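Local coordinates for Cbm77-rfpl (Ruminococcus flavefaciens, PDB 5FU5), which probably binds plant cell-wall polysaccharides, most likely pectin, as a family 77 carbohydrate-binding module of the bacterial cellulosome, at residues A[11-16]-A[40-45]; A[20-25]-A[54-59]; A[33-38]-A[107-112]; A[76-81]-A[96-101]. All blocks are in the same frame, centred on the assembly; numbering follows the deposited sequence.

Overall arrangement
All four contacts belong to one curled, antiparallel β-fold. Contacts 1 and 3 are close neighbours, their centres about 7 Å apart, because strand 40-47 pairs with both strand 35-37 and strand 107-116; the backbone bond from L42 N to A35 O ties them together. Contacts 2 and 4 have centres about 11 Å apart and share the ladder between strands 53-58 and 96-101. Contact 1 meets contact 2, about 17 Å away between centres, where the F12 ring touches I24, and contact 2 packs against contact 3 through Y22 and M111. Contacts 1 and 4 lie farthest apart, with centres about 22 Å apart on opposite sides of the chain's centre.

Contact 1 (A[11-16]-A[40-45]); sequences DFTANG and KTLTQC
T13 and Q44 bring the two backbones closest, 4.7 Å between their CA atoms, where the short, weakly bonded helix 12-15 meets the turn that follows strand residues 40-42. The T13 hydroxyl carries the contact. With OG1 placed beside its own backbone N and anti to the carbonyl carbon (chi1 -57°), it points into the turn and accepts two successive amides: Q44 N at 3.0 Å from T13 OG1, almost straight at 169°, and T43 N at 3.1 Å from the same oxygen, more bent at 154°. Its own proton goes to a water 2.7 Å from T13 OG1. That water in turn donates to Q44 O at 2.6 Å, so one hydroxyl and one water satisfy three polar backbone atoms of the turn. The T13 methyl CG2 leans against T43 OG1, while F12 CB lies 3.3 Å from Q44 O. The extended chain of Q44 runs past the F12 carbonyl. On the strand side, L42 CD2 crosses to the carboxylate of D11, 3.8 Å from D11 OD1. This same oxygen N-caps the helix, accepting from A14 N at 3.1 Å and more weakly from T13 N, and G16, with positive phi, is the first residue to leave helical geometry. The ring of F12 leads away from the 40-45 segment into the interior, where it packs on L108 and M111 of strand 107-116 and on I24 and L28 of strand 23-29. L42 and C45 bond through their backbones to A35 and S29, placing strand 40-47 between strands 35-37 and 23-29.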
loop_
_atom_site.group_PDB
_atom_site.type_symbol
_atom_site.label_atom_id
_atom_site.label_comp_id
_atom_site.label_asym_id
_atom_site.label_seq_id
_atom_site.Cartn_x
_atom_site.Cartn_y
_atom_site.Cartn_z
ATOM N N ASP A 11 -8.204 2.699 -1.656
ATOM C CA ASP A 11 -8.706 1.645 -2.494
ATOM C C ASP A 11 -8.463 2.096 -3.930
ATOM O O ASP A 11 -9.049 3.129 -4.404
ATOM C CB ASP A 11 -10.205 1.459 -2.169
ATOM C CG ASP A 11 -10.923 0.496 -3.047
ATOM O OD1 ASP A 11 -10.472 0.173 -4.149
ATOM O OD2 ASP A 11 -12.064 0.086 -2.632
ATOM N N PHE A 12 -7.547 1.414 -4.637
ATOM C CA PHE A 12 -7.222 1.802 -5.995
ATOM C C PHE A 12 -8.316 1.598 -7.038
ATOM O O PHE A 12 -8.269 2.222 -8.091
ATOM C CB PHE A 12 -5.904 1.110 -6.462
ATOM C CG PHE A 12 -4.673 1.669 -5.803
ATOM C CD1 PHE A 12 -4.013 2.803 -6.283
ATOM C CD2 PHE A 12 -4.181 1.058 -4.659
ATOM C CE1 PHE A 12 -2.883 3.280 -5.619
ATOM C CE2 PHE A 12 -3.075 1.547 -4.030
ATOM C CZ PHE A 12 -2.429 2.660 -4.498
ATOM N N THR A 13 -9.257 0.705 -6.754
ATOM C CA THR A 13 -10.428 0.525 -7.624
ATOM C C THR A 13 -11.406 1.689 -7.479
ATOM O O THR A 13 -11.791 2.272 -8.463
ATOM C CB THR A 13 -11.119 -0.833 -7.366
ATOM O OG1 THR A 13 -10.181 -1.922 -7.558
ATOM C CG2 THR A 13 -12.257 -1.016 -8.316
ATOM N N ALA A 14 -11.750 2.049 -6.248
ATOM C CA ALA A 14 -12.729 3.116 -6.025
ATOM C C ALA A 14 -12.193 4.495 -6.358
ATOM O O ALA A 14 -12.944 5.330 -6.848
ATOM C CB ALA A 14 -13.214 3.102 -4.599
ATOM N N ASN A 15 -10.892 4.718 -6.092
ATOM C CA ASN A 15 -10.346 6.066 -6.069
ATOM C C ASN A 15 -9.093 6.268 -6.910
ATOM O O ASN A 15 -8.499 7.341 -6.892
ATOM C CB ASN A 15 -10.112 6.555 -4.637
ATOM C CG ASN A 15 -11.414 6.704 -3.844
ATOM O OD1 ASN A 15 -11.654 6.000 -2.868
ATOM N ND2 ASN A 15 -12.268 7.592 -4.303
ATOM N N GLY A 16 -8.685 5.260 -7.664
ATOM C CA GLY A 16 -7.579 5.477 -8.622
ATOM C C GLY A 16 -6.325 5.911 -7.893
ATOM O O GLY A 16 -5.915 5.253 -6.922
ATOM N N LYS A 40 -13.854 -8.253 -0.204
ATOM C CA LYS A 40 -13.946 -7.395 -1.383
ATOM C C LYS A 40 -13.071 -8.005 -2.472
ATOM O O LYS A 40 -11.980 -8.509 -2.173
ATOM C CB LYS A 40 -13.467 -5.974 -1.096
ATOM C CG LYS A 40 -14.210 -5.210 -0.007
ATOM C CD LYS A 40 -13.670 -3.790 0.106
ATOM C CE LYS A 40 -13.697 -3.291 1.546
ATOM N NZ LYS A 40 -13.608 -1.812 1.614
ATOM N N THR A 41 -13.560 -7.987 -3.711
ATOM C CA THR A 41 -12.782 -8.333 -4.894
ATOM C C THR A 41 -12.392 -7.054 -5.602
ATOM O O THR A 41 -13.240 -6.305 -6.097
ATOM C CB THR A 41 -13.499 -9.320 -5.824
ATOM O OG1 THR A 41 -13.719 -10.549 -5.106
ATOM C CG2 THR A 41 -12.660 -9.607 -7.093
ATOM N N LEU A 42 -11.088 -6.782 -5.631
ATOM C CA LEU A 42 -10.514 -5.577 -6.156
ATOM C C LEU A 42 -9.916 -5.836 -7.529
ATOM O O LEU A 42 -9.309 -6.887 -7.762
ATOM C CB LEU A 42 -9.464 -5.032 -5.167
ATOM C CG LEU A 42 -10.000 -4.744 -3.758
ATOM C CD1 LEU A 42 -8.864 -4.469 -2.804
ATOM C CD2 LEU A 42 -10.964 -3.573 -3.766
ATOM N N THR A 43 -10.074 -4.904 -8.448
ATOM C CA THR A 43 -9.772 -5.147 -9.876
ATOM C C THR A 43 -8.851 -4.158 -10.564
ATOM O O THR A 43 -8.308 -4.485 -11.635
ATOM C CB THR A 43 -11.092 -5.166 -10.692
ATOM O OG1 THR A 43 -11.791 -3.940 -10.482
ATOM C CG2 THR A 43 -11.956 -6.392 -10.239
ATOM N N GLN A 44 -8.700 -2.944 -10.011
ATOM C CA GLN A 44 -7.831 -1.936 -10.596
ATOM C C GLN A 44 -6.676 -1.706 -9.643
ATOM O O GLN A 44 -6.873 -1.373 -8.474
ATOM C CB GLN A 44 -8.562 -0.623 -10.883
ATOM C CG GLN A 44 -7.665 0.454 -11.432
ATOM C CD GLN A 44 -8.433 1.707 -11.733
ATOM O OE1 GLN A 44 -8.872 2.438 -10.804
ATOM N NE2 GLN A 44 -8.590 1.981 -12.982
ATOM N N CYS A 45 -5.441 -1.891 -10.161
ATOM C CA CYS A 45 -4.243 -1.762 -9.331
ATOM C C CYS A 45 -3.365 -0.608 -9.767
ATOM O O CYS A 45 -3.498 -0.098 -10.881
ATOM C CB CYS A 45 -3.468 -3.061 -9.446
ATOM S SG CYS A 45 -2.907 -3.498 -11.107
HETATM O O HOH W 1 -7.909 -2.145 -6.161
#

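Contact 2 (A[20-25]-A[54-59]); sequences SFYTIA and ISFTAP
T23 and S55 form an antiparallel hydrogen-bonded pair whose two backbone bonds close the ladder: T23 N gives a nearly straight bond (174°) to S55 O at 2.8 Å, and S55 N returns one to T23 O at 2.9 Å. T23 O also accepts from a second donor, a water 2.9 Å away. Beyond this pair the 20-25 chain peels off, and another water fills in for direct pairing, donating to F21 O at 2.8 Å and accepting from T57 N at 2.9 Å. The Y22 hydroxyl is bound to Y8 O, and the amide of Y22 to S19 OG. Beside these bonds F21, Y22 and F56 form an aromatic cluster. F56 has its CG in the crowded position between backbone N and carbonyl carbon (chi1 65°), and Y22 turns an edge toward its face in an offset edge-to-face pair, planes at 65°. F21, from the 20-25 segment, brings CE2 to 3.6 Å from F56 CD2; the ring planes are close to parallel but strongly displaced, with little overlap. Next along, I54 CG2 touches Y22 CD1. Strand 53-58 pairs with 23-29 at one edge and with 96-101 at the other, while M111 and Y113 of strand 107-116 pack against Y22.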
loop_
_atom_site.group_PDB
_atom_site.type_symbol
_atom_site.label_atom_id
_atom_site.label_comp_id
_atom_site.label_asym_id
_atom_site.label_seq_id
_atom_site.Cartn_x
_atom_site.Cartn_y
_atom_site.Cartn_z
ATOM N N SER A 20 -5.777 12.495 -0.317
ATOM C CA SER A 20 -5.159 13.610 0.411
ATOM C C SER A 20 -4.003 13.124 1.285
ATOM O O SER A 20 -3.048 13.840 1.464
ATOM C CB SER A 20 -6.179 14.394 1.248
ATOM O OG SER A 20 -6.967 13.517 2.003
ATOM N N PHE A 21 -4.089 11.898 1.802
ATOM C CA PHE A 21 -3.102 11.366 2.729
ATOM C C PHE A 21 -1.873 10.806 1.959
ATOM O O PHE A 21 -0.723 11.065 2.358
ATOM C CB PHE A 21 -3.722 10.280 3.606
ATOM C CG PHE A 21 -2.787 9.726 4.657
ATOM C CD1 PHE A 21 -2.676 10.365 5.878
ATOM C CD2 PHE A 21 -2.102 8.544 4.441
ATOM C CE1 PHE A 21 -1.865 9.865 6.868
ATOM C CE2 PHE A 21 -1.277 8.023 5.431
ATOM C CZ PHE A 21 -1.157 8.687 6.631
ATOM N N TYR A 22 -2.129 10.027 0.919
ATOM C CA TYR A 22 -1.079 9.451 0.094
ATOM C C TYR A 22 -0.831 10.301 -1.122
ATOM O O TYR A 22 -1.761 10.755 -1.769
ATOM C CB TYR A 22 -1.421 8.048 -0.319
ATOM C CG TYR A 22 -1.709 7.078 0.817
ATOM C CD1 TYR A 22 -0.664 6.426 1.484
ATOM C CD2 TYR A 22 -3.015 6.795 1.267
ATOM C CE1 TYR A 22 -0.902 5.540 2.513
ATOM C CE2 TYR A 22 -3.251 5.915 2.288
ATOM C CZ TYR A 22 -2.191 5.278 2.926
ATOM O OH TYR A 22 -2.395 4.379 3.937
ATOM N N THR A 23 0.426 10.532 -1.441
ATOM C CA THR A 23 0.818 11.158 -2.700
ATOM C C THR A 23 1.291 10.054 -3.621
ATOM O O THR A 23 2.357 9.462 -3.395
ATOM C CB THR A 23 1.871 12.228 -2.490
ATOM O OG1 THR A 23 1.344 13.243 -1.618
ATOM C CG2 THR A 23 2.285 12.830 -3.797
ATOM N N ILE A 24 0.474 9.726 -4.620
ATOM C CA ILE A 24 0.680 8.564 -5.477
ATOM C C ILE A 24 1.154 8.998 -6.830
ATOM O O ILE A 24 0.461 9.739 -7.539
ATOM C CB ILE A 24 -0.675 7.756 -5.594
ATOM C CG1 ILE A 24 -1.145 7.310 -4.202
ATOM C CG2 ILE A 24 -0.487 6.538 -6.489
ATOM C CD1 ILE A 24 -2.601 6.915 -4.119
ATOM N N ALA A 25 2.348 8.521 -7.219
ATOM C CA ALA A 25 2.906 8.713 -8.537
ATOM C C ALA A 25 3.030 7.366 -9.235
ATOM O O ALA A 25 3.856 6.517 -8.868
ATOM C CB ALA A 25 4.250 9.379 -8.452
ATOM N N ILE A 54 4.832 6.044 -3.690
ATOM C CA ILE A 54 3.729 6.489 -2.815
ATOM C C ILE A 54 4.387 7.075 -1.573
ATOM O O ILE A 54 5.156 6.361 -0.870
ATOM C CB ILE A 54 2.816 5.334 -2.416
ATOM C CG1 ILE A 54 2.233 4.644 -3.643
ATOM C CG2 ILE A 54 1.730 5.835 -1.493
ATOM C CD1 ILE A 54 1.889 3.216 -3.377
ATOM N N SER A 55 4.111 8.356 -1.309
ATOM C CA SER A 55 4.587 9.022 -0.126
ATOM C C SER A 55 3.448 9.382 0.811
ATOM O O SER A 55 2.332 9.633 0.372
ATOM C CB SER A 55 5.326 10.274 -0.540
ATOM O OG SER A 55 6.364 9.925 -1.431
ATOM N N PHE A 56 3.750 9.420 2.092
ATOM C CA PHE A 56 2.824 9.843 3.137
ATOM C C PHE A 56 3.607 10.180 4.383
ATOM O O PHE A 56 4.751 9.731 4.544
ATOM C CB PHE A 56 1.768 8.798 3.433
ATOM C CG PHE A 56 2.292 7.509 4.013
ATOM C CD1 PHE A 56 2.828 6.542 3.183
ATOM C CD2 PHE A 56 2.243 7.260 5.378
ATOM C CE1 PHE A 56 3.264 5.326 3.701
ATOM C CE2 PHE A 56 2.715 6.047 5.901
ATOM C CZ PHE A 56 3.235 5.103 5.067
ATOM N N THR A 57 2.960 10.930 5.271
ATOM C CA THR A 57 3.485 11.258 6.578
ATOM C C THR A 57 2.618 10.568 7.629
ATOM O O THR A 57 1.419 10.830 7.750
ATOM C CB THR A 57 3.577 12.773 6.801
ATOM O OG1 THR A 57 4.423 13.373 5.824
ATOM C CG2 THR A 57 4.178 13.083 8.206
ATOM N N ALA A 58 3.220 9.598 8.327
ATOM C CA ALA A 58 2.580 8.928 9.436
ATOM C C ALA A 58 2.429 9.921 10.558
ATOM O O ALA A 58 3.431 10.461 11.022
ATOM C CB ALA A 58 3.389 7.714 9.918
ATOM N N PRO A 59 1.189 10.156 11.045
ATOM C CA PRO A 59 1.029 11.109 12.140
ATOM C C PRO A 59 1.437 10.590 13.532
ATOM O O PRO A 59 1.637 11.381 14.465
ATOM C CB PRO A 59 -0.460 11.401 12.117
ATOM C CG PRO A 59 -1.091 10.235 11.501
ATOM C CD PRO A 59 -0.101 9.665 10.551
HETATM O O HOH W 2 0.314 12.005 4.741
HETATM O O HOH W 3 4.964 9.912 -4.478
#

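Contact 3 (A[33-38]-A[107-112])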
loop_
_atom_site.group_PDB
_atom_site.type_symbol
_atom_site.label_atom_id
_atom_site.label_comp_id
_atom_site.label_asym_id
_atom_site.label_seq_id
_atom_site.Cartn_x
_atom_site.Cartn_y
_atom_site.Cartn_z
ATOM N N GLY A 33 -5.139 -8.976 -13.101
ATOM C CA GLY A 33 -5.859 -9.874 -12.214
ATOM C C GLY A 33 -6.556 -9.134 -11.109
ATOM O O GLY A 33 -6.824 -7.947 -11.224
ATOM N N THR A 34 -6.894 -9.877 -10.061
ATOM C CA THR A 34 -7.611 -9.367 -8.929
ATOM C C THR A 34 -6.909 -9.614 -7.617
ATOM O O THR A 34 -5.995 -10.445 -7.528
ATOM C CB THR A 34 -9.015 -10.014 -8.856
ATOM O OG1 THR A 34 -8.969 -11.423 -8.586
ATOM C CG2 THR A 34 -9.810 -9.735 -10.122
ATOM N N ALA A 35 -7.345 -8.904 -6.590
ATOM C CA ALA A 35 -6.999 -9.228 -5.207
ATOM C C ALA A 35 -8.264 -9.327 -4.405
ATOM O O ALA A 35 -9.200 -8.555 -4.630
ATOM C CB ALA A 35 -6.080 -8.205 -4.614
ATOM N N THR A 36 -8.326 -10.304 -3.511
ATOM C CA THR A 36 -9.479 -10.586 -2.684
ATOM C C THR A 36 -9.036 -10.247 -1.259
ATOM O O THR A 36 -8.046 -10.797 -0.748
ATOM C CB THR A 36 -9.854 -12.067 -2.803
ATOM O OG1 THR A 36 -10.093 -12.413 -4.186
ATOM C CG2 THR A 36 -11.105 -12.364 -2.003
ATOM N N TYR A 37 -9.720 -9.304 -0.643
ATOM C CA TYR A 37 -9.326 -8.789 0.673
ATOM C C TYR A 37 -10.527 -8.385 1.502
ATOM O O TYR A 37 -11.332 -7.551 1.074
ATOM C CB TYR A 37 -8.430 -7.582 0.514
ATOM C CG TYR A 37 -7.902 -7.050 1.823
ATOM C CD1 TYR A 37 -7.006 -7.806 2.590
ATOM C CD2 TYR A 37 -8.274 -5.795 2.303
ATOM C CE1 TYR A 37 -6.506 -7.318 3.785
ATOM C CE2 TYR A 37 -7.793 -5.327 3.514
ATOM C CZ TYR A 37 -6.886 -6.092 4.236
ATOM O OH TYR A 37 -6.365 -5.648 5.421
ATOM N N ASN A 38 -10.623 -8.949 2.701
ATOM C CA ASN A 38 -11.802 -8.735 3.575
ATOM C C ASN A 38 -13.144 -8.781 2.832
ATOM O O ASN A 38 -13.967 -7.886 2.942
ATOM C CB ASN A 38 -11.639 -7.416 4.340
ATOM C CG ASN A 38 -10.458 -7.447 5.299
ATOM O OD1 ASN A 38 -9.833 -8.497 5.521
ATOM N ND2 ASN A 38 -10.146 -6.291 5.880
ATOM N N ASN A 107 1.673 -5.954 -8.309
ATOM C CA ASN A 107 0.540 -5.043 -8.584
ATOM C C ASN A 107 -0.290 -4.820 -7.312
ATOM O O ASN A 107 -0.763 -5.760 -6.701
ATOM C CB ASN A 107 -0.297 -5.635 -9.731
ATOM C CG ASN A 107 0.503 -5.683 -11.015
ATOM O OD1 ASN A 107 0.800 -4.643 -11.608
ATOM N ND2 ASN A 107 0.953 -6.866 -11.381
ATOM N N LEU A 108 -0.378 -3.542 -6.924
ATOM C CA LEU A 108 -0.901 -3.094 -5.645
ATOM C C LEU A 108 -2.401 -2.702 -5.735
ATOM O O LEU A 108 -2.755 -1.845 -6.551
ATOM C CB LEU A 108 -0.077 -1.912 -5.151
ATOM C CG LEU A 108 -0.472 -1.266 -3.799
ATOM C CD1 LEU A 108 -0.367 -2.268 -2.653
ATOM C CD2 LEU A 108 0.306 -0.009 -3.541
ATOM N N PHE A 109 -3.223 -3.295 -4.874
ATOM C CA PHE A 109 -4.693 -3.063 -4.935
ATOM C C PHE A 109 -5.308 -2.273 -3.789
ATOM O O PHE A 109 -6.381 -1.657 -3.941
ATOM C CB PHE A 109 -5.417 -4.399 -5.094
ATOM C CG PHE A 109 -5.215 -5.059 -6.433
ATOM C CD1 PHE A 109 -4.033 -5.722 -6.750
ATOM C CD2 PHE A 109 -6.211 -5.084 -7.389
ATOM C CE1 PHE A 109 -3.846 -6.302 -7.976
ATOM C CE2 PHE A 109 -6.034 -5.709 -8.596
ATOM C CZ PHE A 109 -4.859 -6.329 -8.909
ATOM N N TYR A 110 -4.678 -2.270 -2.631
ATOM C CA TYR A 110 -5.248 -1.659 -1.426
ATOM C C TYR A 110 -4.132 -1.317 -0.473
ATOM O O TYR A 110 -3.146 -2.065 -0.384
ATOM C CB TYR A 110 -6.243 -2.641 -0.772
ATOM C CG TYR A 110 -7.103 -2.045 0.364
ATOM C CD1 TYR A 110 -8.210 -1.255 0.101
ATOM C CD2 TYR A 110 -6.778 -2.312 1.696
ATOM C CE1 TYR A 110 -8.954 -0.750 1.148
ATOM C CE2 TYR A 110 -7.490 -1.800 2.744
ATOM C CZ TYR A 110 -8.580 -1.047 2.483
ATOM O OH TYR A 110 -9.259 -0.569 3.593
ATOM N N MET A 111 -4.300 -0.236 0.259
ATOM C CA MET A 111 -3.380 0.042 1.333
ATOM C C MET A 111 -4.031 0.757 2.485
ATOM O O MET A 111 -5.064 1.434 2.331
ATOM C CB MET A 111 -2.140 0.762 0.820
ATOM C CG MET A 111 -2.350 2.126 0.251
ATOM S SD MET A 111 -0.834 2.890 -0.389
ATOM C CE MET A 111 -1.758 4.194 -1.164
ATOM N N GLU A 112 -3.478 0.502 3.677
ATOM C CA GLU A 112 -3.958 1.083 4.910
ATOM C C GLU A 112 -2.796 1.430 5.810
ATOM O O GLU A 112 -1.839 0.683 5.876
ATOM C CB GLU A 112 -4.891 0.119 5.657
ATOM C CG GLU A 112 -4.965 0.462 7.126
ATOM C CD GLU A 112 -6.082 -0.179 7.867
ATOM O OE1 GLU A 112 -6.611 -1.225 7.413
ATOM O OE2 GLU A 112 -6.408 0.410 8.910
#
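The carbonyl oxygen of G33 lies against the edge of the F109 ring, near its plane, where two ring carbons meet it: F109 CZ at 3.4 Å from G33 O and F109 CE2 at 3.5 Å. One face of the same ring takes the chain that follows. A35 CB stands over it in a CH-pi contact, 4.1 Å from the F109 ring centroid and 26° off the normal, and the carbonyl carbon of T34 lies over that face too, toward the rim. F109 CG sits beside its own backbone N (chi1 -69°), whereas Y110 CG is anti to its N. The two neighbouring side chains nevertheless both point at the 33-38 segment, because F109 and Y110 form a classic beta bulge opposite V67 of strand 62-68. In the antiparallel fold this lets one strand offer two consecutive aromatics to the short strand 35-37, which strand 40-47 joins to the sheet by backbone bonds between A35 and L42. Y110 receives Y37, the side chains crossing at about a right angle. Their rings meet obliquely, planes at 39°, with Y37 CE2 3.6 Å from Y110 CE2. The side-chain CG of N38 lies over the centre of one face of the Y37 ring, and Y37 also touches V67.

Contact 4 (A[76-81]-A[96-101])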
loop_
_atom_site.group_PDB
_atom_site.type_symbol
_atom_site.label_atom_id
_atom_site.label_comp_id
_atom_site.label_asym_id
_atom_site.label_seq_id
_atom_site.Cartn_x
_atom_site.Cartn_y
_atom_site.Cartn_z
ATOM N N LYS A 76 9.630 -1.850 -1.670
ATOM C CA LYS A 76 10.576 -1.165 -0.792
ATOM C C LYS A 76 9.802 -0.146 0.013
ATOM O O LYS A 76 9.036 0.647 -0.571
ATOM C CB LYS A 76 11.718 -0.517 -1.588
ATOM C CG LYS A 76 12.669 -1.543 -2.151
ATOM C CD LYS A 76 13.821 -0.868 -2.856
ATOM C CE LYS A 76 14.765 -1.910 -3.416
ATOM N NZ LYS A 76 16.047 -1.293 -3.881
ATOM N N VAL A 77 10.049 -0.118 1.315
ATOM C CA VAL A 77 9.490 0.890 2.176
ATOM C C VAL A 77 10.683 1.626 2.799
ATOM O O VAL A 77 11.538 1.002 3.430
ATOM C CB VAL A 77 8.531 0.301 3.225
ATOM C CG1 VAL A 77 8.013 1.410 4.138
ATOM C CG2 VAL A 77 7.370 -0.385 2.523
ATOM N N ASP A 78 10.798 2.927 2.523
ATOM C CA ASP A 78 11.937 3.725 2.893
ATOM C C ASP A 78 13.269 3.068 2.424
ATOM O O ASP A 78 14.276 3.071 3.162
ATOM C CB ASP A 78 11.906 4.012 4.403
ATOM C CG ASP A 78 10.620 4.700 4.842
ATOM O OD1 ASP A 78 10.032 5.424 4.031
ATOM O OD2 ASP A 78 10.247 4.544 5.998
ATOM N N GLY A 79 13.233 2.511 1.215
ATOM C CA GLY A 79 14.382 1.878 0.595
ATOM C C GLY A 79 14.699 0.463 1.029
ATOM O O GLY A 79 15.626 -0.134 0.489
ATOM N N ASN A 80 13.916 -0.093 1.967
ATOM C CA ASN A 80 14.101 -1.465 2.465
ATOM C C ASN A 80 13.096 -2.420 1.834
ATOM O O ASN A 80 11.869 -2.205 1.942
ATOM C CB ASN A 80 14.001 -1.512 4.007
ATOM C CG ASN A 80 15.015 -0.622 4.695
ATOM O OD1 ASN A 80 14.686 0.184 5.581
ATOM N ND2 ASN A 80 16.237 -0.742 4.294
ATOM N N LYS A 81 13.603 -3.502 1.217
ATOM C CA LYS A 81 12.753 -4.543 0.630
ATOM C C LYS A 81 11.991 -5.306 1.719
ATOM O O LYS A 81 12.539 -5.739 2.755
ATOM C CB LYS A 81 13.568 -5.557 -0.187
ATOM C CG LYS A 81 12.721 -6.569 -0.958
ATOM C CD LYS A 81 13.558 -7.442 -1.876
ATOM C CE LYS A 81 12.780 -8.507 -2.612
ATOM N NZ LYS A 81 13.666 -9.349 -3.480
ATOM N N GLY A 96 6.354 10.052 10.935
ATOM C CA GLY A 96 7.165 10.798 9.993
ATOM C C GLY A 96 6.972 10.370 8.574
ATOM O O GLY A 96 6.066 9.573 8.255
ATOM N N ALA A 97 7.802 10.940 7.700
ATOM C CA ALA A 97 7.664 10.752 6.255
ATOM C C ALA A 97 8.111 9.360 5.855
ATOM O O ALA A 97 9.119 8.857 6.363
ATOM C CB ALA A 97 8.462 11.789 5.483
ATOM N N HIS A 98 7.329 8.730 4.975
ATOM C CA HIS A 98 7.659 7.411 4.392
ATOM C C HIS A 98 7.390 7.375 2.904
ATOM O O HIS A 98 6.564 8.132 2.387
ATOM C CB HIS A 98 6.849 6.301 5.079
ATOM C CG HIS A 98 7.070 6.273 6.553
ATOM N ND1 HIS A 98 8.249 5.818 7.108
ATOM C CD2 HIS A 98 6.314 6.694 7.584
ATOM C CE1 HIS A 98 8.193 5.940 8.422
ATOM N NE2 HIS A 98 7.035 6.501 8.732
ATOM N N THR A 99 8.044 6.453 2.226
ATOM C CA THR A 99 7.939 6.290 0.790
ATOM C C THR A 99 7.951 4.818 0.411
ATOM O O THR A 99 8.823 4.064 0.873
ATOM C CB THR A 99 9.082 7.024 0.043
ATOM O OG1 THR A 99 9.305 8.316 0.613
ATOM C CG2 THR A 99 8.778 7.185 -1.452
ATOM N N ILE A 100 7.003 4.429 -0.442
ATOM C CA ILE A 100 6.901 3.079 -0.971
ATOM C C ILE A 100 7.326 3.145 -2.434
ATOM O O ILE A 100 6.797 3.961 -3.220
ATOM C CB ILE A 100 5.467 2.544 -0.869
ATOM C CG1 ILE A 100 4.904 2.699 0.569
ATOM C CG2 ILE A 100 5.380 1.114 -1.412
ATOM C CD1 ILE A 100 3.361 2.654 0.618
ATOM N N THR A 101 8.255 2.278 -2.827
ATOM C CA THR A 101 8.734 2.199 -4.202
ATOM C C THR A 101 8.845 0.697 -4.612
ATOM O O THR A 101 8.574 -0.223 -3.803
ATOM C CB THR A 101 10.099 2.913 -4.315
ATOM O OG1 THR A 101 11.002 2.311 -3.378
ATOM C CG2 THR A 101 9.967 4.389 -4.042
HETATM O O HOH W 4 11.123 3.224 -0.719
#
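D78 and H98 face each other with their flat groups nearly coplanar, carboxylate and imidazole planes only 24° apart. H98 ND1 donates to D78 OD2 across 2.6 Å, in the plane of the ring and onto the syn lone pair of the oxygen, at a straight 166°. The other oxygen of the same carboxylate, OD1, takes the backbone amide T99 N at 2.9 Å, nearly in line with its C-O bond, so the group is held at both oxygens and its rotation is fixed. A third bond, D78 N to T99 O at 2.8 Å, pins the residue's backbone to the same strand. D78 can reach this way because it is the first of the two central residues in a type I' turn, V77 to N80, joining strands 74-77 and 80-83. Behind the turn, K76 and T101 make a hydrogen-bonded antiparallel pair, with K76 N 2.9 Å from T101 O. On that face T101 OG1 sits between its backbone N and carbonyl carbon (chi1 57°), 3.4 Å from K76 CB. A water bridges T101 OG1, T99 O and the amide of G79. On the opposite face V77 CG2 lies 4.4 Å from I100 CG1, within a core that V91 and L64 help to form. Strand 53-58 continues the sheet beyond 96-101. The second imidazole nitrogen, H98 NE2, is bonded to A94 O. With a carboxylate oxygen at one nitrogen and a carbonyl at the other, both nitrogens of the buried ring face acceptors, an arrangement consistent with a proton on each.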